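Putative uncharacterized protein (Chaetomium thermophilum, PDB 4X2H) is of unknown function but carries an NTF2 domain, and probably acts as a protein-binding module, perhaps in nuclear transport. Local coordinates at residues N31-Y36 against N158-E163. Residues are numbered along the deposited sequence; the frame is centred on the assembly and turned at random.
Sequences NNNATY and NWDVLE
Hydrogen bonds tie the first turn of helix 34-39 to the loop between strands 145-157 and 173-182. The carboxylate of Asp160 grips Thr35 twice: OD2 accepts from Thr35 N through its syn lone pair (3.1 Å), while OD1 takes a very short bond from Thr35 OG1 (2.5 Å), met from above the carboxylate plane. Asn33, the N-cap, has CG anti to its backbone N (chi1 180°), so that OD1 accepts in plane from Tyr36 N at 2.9 Å and ND2 gives a weak bond to Asn158 OD1. That same oxygen receives Asp160 N, closing an Asx turn, while Asn158 ND2 bonds to Arg171 O. A water donates to Asn33 OD1, accepts from Trp159 N and lies over one face of the Tyr36 ring.

The aromatic side chains meet beside them. Thr35 CG2 touches the indole edge at Trp159 CD1 (3.7 Å), and the Tyr36 ring lies obliquely to the indole; Tyr36 OH bonds to Pro157 O and Trp159 NE1 to Phe103 O.

An alanine at Asp160 would remove the acceptors of both Thr35 N and Thr35 OG1 and would probably loosen the loop from the helix. The carboxylate sits at a helix N-terminus, where the dipole and two donors would favour its ionised form.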
loop_
_atom_site.group_PDB
_atom_site.type_symbol
_atom_site.label_atom_id
_atom_site.label_comp_id
_atom_site.label_asym_id
_atom_site.label_seq_id
_atom_site.Cartn_x
_atom_site.Cartn_y
_atom_site.Cartn_z
ATOM N N ASN B 31 -3.654 18.192 4.490
ATOM C CA ASN B 31 -3.097 19.518 4.771
ATOM C C ASN B 31 -4.110 20.653 4.649
ATOM O O ASN B 31 -4.140 21.554 5.486
ATOM C CB ASN B 31 -1.919 19.818 3.841
ATOM C CG ASN B 31 -0.792 18.827 3.995
ATOM O OD1 ASN B 31 -1.019 17.618 4.044
ATOM N ND2 ASN B 31 0.436 19.334 4.082
ATOM N N ASN B 32 -4.932 20.605 3.608
ATOM C CA ASN B 32 -5.872 21.687 3.327
ATOM C C ASN B 32 -7.289 21.353 3.785
ATOM O O ASN B 32 -8.269 21.783 3.176
ATOM C CB ASN B 32 -5.860 22.014 1.832
ATOM C CG ASN B 32 -4.489 22.448 1.346
ATOM O OD1 ASN B 32 -3.720 23.061 2.089
ATOM N ND2 ASN B 32 -4.172 22.124 0.098
ATOM N N ASN B 33 -7.384 20.584 4.867
ATOM C CA ASN B 33 -8.670 20.236 5.457
ATOM C C ASN B 33 -8.919 21.062 6.715
ATOM O O ASN B 33 -8.036 21.197 7.565
ATOM C CB ASN B 33 -8.726 18.740 5.779
ATOM C CG ASN B 33 -10.048 18.328 6.398
ATOM O OD1 ASN B 33 -10.159 18.177 7.614
ATOM N ND2 ASN B 33 -11.059 18.157 5.560
ATOM N N ALA B 34 -10.123 21.616 6.817
ATOM C CA ALA B 34 -10.479 22.528 7.900
ATOM C C ALA B 34 -10.387 21.867 9.273
ATOM O O ALA B 34 -9.780 22.406 10.197
ATOM C CB ALA B 34 -11.886 23.069 7.678
ATOM N N THR B 35 -11.000 20.697 9.404
ATOM C CA THR B 35 -11.066 20.016 10.689
ATOM C C THR B 35 -9.702 19.482 11.128
ATOM O O THR B 35 -9.315 19.633 12.286
ATOM C CB THR B 35 -12.090 18.866 10.641
ATOM O OG1 THR B 35 -13.411 19.420 10.662
ATOM C CG2 THR B 35 -11.934 17.925 11.828
ATOM N N TYR B 36 -8.970 18.855 10.215
ATOM C CA TYR B 36 -7.661 18.319 10.568
ATOM C C TYR B 36 -6.681 19.446 10.873
ATOM O O TYR B 36 -5.803 19.292 11.718
ATOM C CB TYR B 36 -7.128 17.422 9.454
ATOM C CG TYR B 36 -7.729 16.035 9.470
ATOM C CD1 TYR B 36 -7.768 15.286 10.639
ATOM C CD2 TYR B 36 -8.272 15.485 8.327
ATOM C CE1 TYR B 36 -8.320 14.015 10.660
ATOM C CE2 TYR B 36 -8.829 14.217 8.338
ATOM C CZ TYR B 36 -8.851 13.490 9.504
ATOM O OH TYR B 36 -9.408 12.230 9.506
ATOM N N ASN B 158 -12.623 12.158 5.972
ATOM C CA ASN B 158 -12.843 13.599 5.875
ATOM C C ASN B 158 -14.081 13.961 6.677
ATOM O O ASN B 158 -15.204 13.799 6.200
ATOM C CB ASN B 158 -13.005 14.043 4.418
ATOM C CG ASN B 158 -13.100 15.557 4.275
ATOM O OD1 ASN B 158 -13.281 16.282 5.260
ATOM N ND2 ASN B 158 -12.988 16.040 3.045
ATOM N N TRP B 159 -13.875 14.450 7.897
ATOM C CA TRP B 159 -14.982 14.736 8.803
ATOM C C TRP B 159 -15.875 15.864 8.290
ATOM O O TRP B 159 -17.024 15.987 8.711
ATOM C CB TRP B 159 -14.460 15.105 10.194
ATOM C CG TRP B 159 -13.580 14.074 10.818
ATOM C CD1 TRP B 159 -12.298 14.250 11.253
ATOM C CD2 TRP B 159 -13.904 12.699 11.074
ATOM N NE1 TRP B 159 -11.809 13.077 11.772
ATOM C CE2 TRP B 159 -12.775 12.110 11.674
ATOM C CE3 TRP B 159 -15.041 11.914 10.864
ATOM C CZ2 TRP B 159 -12.745 10.768 12.059
ATOM C CZ3 TRP B 159 -15.012 10.584 11.251
ATOM C CH2 TRP B 159 -13.869 10.025 11.838
ATOM N N ASP B 160 -15.348 16.683 7.387
ATOM C CA ASP B 160 -16.086 17.833 6.875
ATOM C C ASP B 160 -17.018 17.463 5.727
ATOM O O ASP B 160 -17.882 18.258 5.351
ATOM C CB ASP B 160 -15.115 18.926 6.421
ATOM C CG ASP B 160 -14.272 19.470 7.562
ATOM O OD1 ASP B 160 -14.827 19.677 8.663
ATOM O OD2 ASP B 160 -13.055 19.681 7.361
ATOM N N VAL B 161 -16.852 16.257 5.186
ATOM C CA VAL B 161 -17.626 15.807 4.031
ATOM C C VAL B 161 -18.482 14.587 4.364
ATOM O O VAL B 161 -19.635 14.501 3.940
ATOM C CB VAL B 161 -16.695 15.477 2.833
ATOM C CG1 VAL B 161 -17.452 14.759 1.717
ATOM C CG2 VAL B 161 -16.066 16.751 2.301
ATOM N N LEU B 162 -17.923 13.645 5.118
ATOM C CA LEU B 162 -18.651 12.429 5.483
ATOM C C LEU B 162 -19.961 12.744 6.193
ATOM O O LEU B 162 -19.968 13.331 7.275
ATOM C CB LEU B 162 -17.790 11.532 6.374
ATOM C CG LEU B 162 -16.707 10.725 5.657
ATOM C CD1 LEU B 162 -15.789 10.067 6.667
ATOM C CD2 LEU B 162 -17.326 9.675 4.745
ATOM N N GLU B 163 -21.063 12.340 5.568
ATOM C CA GLU B 163 -22.408 12.564 6.098
ATOM C C GLU B 163 -22.684 14.045 6.363
ATOM O O GLU B 163 -23.485 14.399 7.229
ATOM C CB GLU B 163 -22.614 11.733 7.366
ATOM C CG GLU B 163 -22.991 10.292 7.058
ATOM C CD GLU B 163 -22.459 9.311 8.076
ATOM O OE1 GLU B 163 -22.309 8.120 7.727
ATOM O OE2 GLU B 163 -22.194 9.725 9.224
HETATM O O HOH W 1 -11.447 15.897 8.639
#